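Local coordinates for protein peptide-43 (Lutzomyia longipalpis, PDB 7JQD) that probably binds the PAC1 receptor as a compact, disulfide-bonded antagonist related to the sand-fly vasodilator maxadilan, at residues Ile11-Arg16 and Lys25-Gln30. Residues are numbered along the deposited sequence; the frame is centred on the assembly and turned at random.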
loop_
_atom_site.group_PDB
_atom_site.type_symbol
_atom_site.label_atom_id
_atom_site.label_comp_id
_atom_site.label_asym_id
_atom_site.label_seq_id
_atom_site.Cartn_x
_atom_site.Cartn_y
_atom_site.Cartn_z
ATOM N N ILE B 11 6.248 4.274 -5.583
ATOM C CA ILE B 11 5.069 4.994 -6.067
ATOM C C ILE B 11 5.393 6.466 -6.271
ATOM O O ILE B 11 5.169 7.019 -7.348
ATOM C CB ILE B 11 3.881 4.827 -5.100
ATOM C CG1 ILE B 11 3.273 3.432 -5.189
ATOM C CG2 ILE B 11 2.792 5.861 -5.419
ATOM C CD1 ILE B 11 2.060 3.242 -4.258
ATOM N N ASP B 12 5.921 7.125 -5.234
ATOM C CA ASP B 12 6.050 8.578 -5.293
ATOM C C ASP B 12 7.126 8.997 -6.292
ATOM O O ASP B 12 6.981 10.018 -6.981
ATOM C CB ASP B 12 6.340 9.138 -3.901
ATOM C CG ASP B 12 5.122 9.043 -2.956
ATOM O OD1 ASP B 12 3.978 9.050 -3.468
ATOM O OD2 ASP B 12 5.296 8.953 -1.705
ATOM N N ASP B 13 8.197 8.213 -6.405
ATOM C CA ASP B 13 9.220 8.535 -7.381
ATOM C C ASP B 13 8.678 8.390 -8.792
ATOM O O ASP B 13 8.847 9.283 -9.625
ATOM C CB ASP B 13 10.439 7.647 -7.173
ATOM C CG ASP B 13 11.622 8.088 -8.015
ATOM O OD1 ASP B 13 12.166 9.183 -7.725
ATOM O OD2 ASP B 13 12.014 7.339 -8.950
ATOM N N CYS B 14 7.994 7.279 -9.070
ATOM C CA CYS B 14 7.487 7.046 -10.418
ATOM C C CYS B 14 6.371 8.014 -10.776
ATOM O O CYS B 14 6.361 8.569 -11.881
ATOM C CB CYS B 14 7.016 5.603 -10.556
ATOM S SG CYS B 14 8.350 4.400 -10.454
ATOM N N ALA B 15 5.420 8.223 -9.862
ATOM C CA ALA B 15 4.330 9.172 -10.076
ATOM C C ALA B 15 4.831 10.567 -10.398
ATOM O O ALA B 15 4.076 11.366 -10.969
ATOM C CB ALA B 15 3.422 9.233 -8.844
ATOM N N ARG B 16 6.079 10.871 -10.044
ATOM C CA ARG B 16 6.652 12.173 -10.345
ATOM C C ARG B 16 7.366 12.184 -11.696
ATOM O O ARG B 16 7.322 13.187 -12.414
ATOM C CB ARG B 16 7.608 12.584 -9.231
ATOM C CG ARG B 16 8.649 13.564 -9.692
ATOM C CD ARG B 16 9.719 13.742 -8.645
ATOM N NE ARG B 16 10.538 12.551 -8.564
ATOM C CZ ARG B 16 11.396 12.172 -9.510
ATOM N NH1 ARG B 16 11.551 12.888 -10.624
ATOM N NH2 ARG B 16 12.104 11.063 -9.361
ATOM N N LYS B 25 3.920 2.540 -15.130
ATOM C CA LYS B 25 4.076 1.105 -14.930
ATOM C C LYS B 25 5.519 0.683 -15.170
ATOM O O LYS B 25 6.055 -0.166 -14.445
ATOM C CB LYS B 25 3.123 0.332 -15.846
ATOM C CG LYS B 25 1.646 0.557 -15.540
ATOM C CD LYS B 25 0.744 -0.172 -16.539
ATOM C CE LYS B 25 -0.627 0.488 -16.655
ATOM N NZ LYS B 25 -0.936 0.881 -18.070
ATOM N N ALA B 26 6.170 1.302 -16.162
ATOM C CA ALA B 26 7.522 0.905 -16.525
ATOM C C ALA B 26 8.495 1.247 -15.415
ATOM O O ALA B 26 9.247 0.384 -14.949
ATOM C CB ALA B 26 7.938 1.570 -17.834
ATOM N N CYS B 27 8.494 2.507 -14.975
ATOM C CA CYS B 27 9.273 2.887 -13.798
ATOM C C CYS B 27 8.930 1.997 -12.608
ATOM O O CYS B 27 9.822 1.565 -11.869
ATOM C CB CYS B 27 9.030 4.359 -13.478
ATOM S SG CYS B 27 9.711 4.929 -11.922
ATOM N N MET B 28 7.644 1.677 -12.425
ATOM C CA MET B 28 7.249 0.785 -11.335
ATOM C C MET B 28 7.779 -0.636 -11.540
ATOM O O MET B 28 8.234 -1.275 -10.581
ATOM C CB MET B 28 5.723 0.782 -11.179
ATOM C CG MET B 28 5.168 2.007 -10.453
ATOM S SD MET B 28 5.806 2.214 -8.767
ATOM C CE MET B 28 4.911 0.913 -7.882
ATOM N N LYS B 29 7.708 -1.159 -12.769
ATOM C CA LYS B 29 8.348 -2.444 -13.055
ATOM C C LYS B 29 9.819 -2.408 -12.684
ATOM O O LYS B 29 10.335 -3.347 -12.068
ATOM C CB LYS B 29 8.200 -2.818 -14.528
ATOM C CG LYS B 29 6.880 -3.451 -14.853
ATOM C CD LYS B 29 6.715 -3.623 -16.349
ATOM C CE LYS B 29 5.375 -4.267 -16.661
ATOM N NZ LYS B 29 4.956 -4.066 -18.076
ATOM N N GLN B 30 10.504 -1.320 -13.034
ATOM C CA GLN B 30 11.911 -1.192 -12.676
ATOM C C GLN B 30 12.101 -1.170 -11.162
ATOM O O GLN B 30 13.036 -1.791 -10.647
ATOM C CB GLN B 30 12.503 0.061 -13.322
ATOM C CG GLN B 30 13.931 0.355 -12.914
ATOM C CD GLN B 30 14.907 -0.809 -13.150
ATOM O OE1 GLN B 30 14.729 -1.627 -14.058
ATOM N NE2 GLN B 30 15.953 -0.870 -12.331
#
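Cys14 and Cys27 join the two segments covalently. Cys14 SG and Cys27 SG lie 2.1 Å apart, and the disulfide torsion of -78° gives the bridge a left-handed sense. Both CB atoms point toward the opposite helix. Cys14 SG lies beside its own backbone N and Cys27 SG beside its own carbonyl carbon (chi1 171°), and with these two settings the sulfurs meet between the helices. Cys14 CA and Cys27 CA are 5.6 Å apart, the closest CA pair between the segments.

Apolar contacts adjoin the bridge. The Met28 chain, bent at chi2 and again at chi3, carries SD to the bridge and turns CE to Ile11. Met28 SD approaches Cys14 SG at 3.8 Å, a sulfur-to-sulfur van der Waals contact. Beyond it, Met28 CE touches Ile11 CG1 at 4.0 Å, and the two side chains cross obliquely. Phe7 and Ala10 of helix 3-17 also pack on Met28, while Phe24 touches Cys14. An aromatic side chain of the other protein chain packs on Ile11.

Charged groups lie at one margin. Asp13 and Arg16 form a salt bridge within segment 11-16, through OD1 and NH2. Asp13 OD2 forms a second salt bridge with Lys31 of helix 21-37, so this carboxylate links the helices beside the disulfide.

The segment axes approach to 8.9 Å and run roughly antiparallel, with 147° between their directions. This is a disulfide-linked helical hairpin, built from helices 3-17 and 21-37. Between the two segments the attachment is covalent and apolar. The disulfide fixes which residues face each other, and Met28 packs against both the bridge and Ile11. The pairing of the helices here therefore rests largely on a covalent bond, and is likely to depend on the bridge staying oxidised.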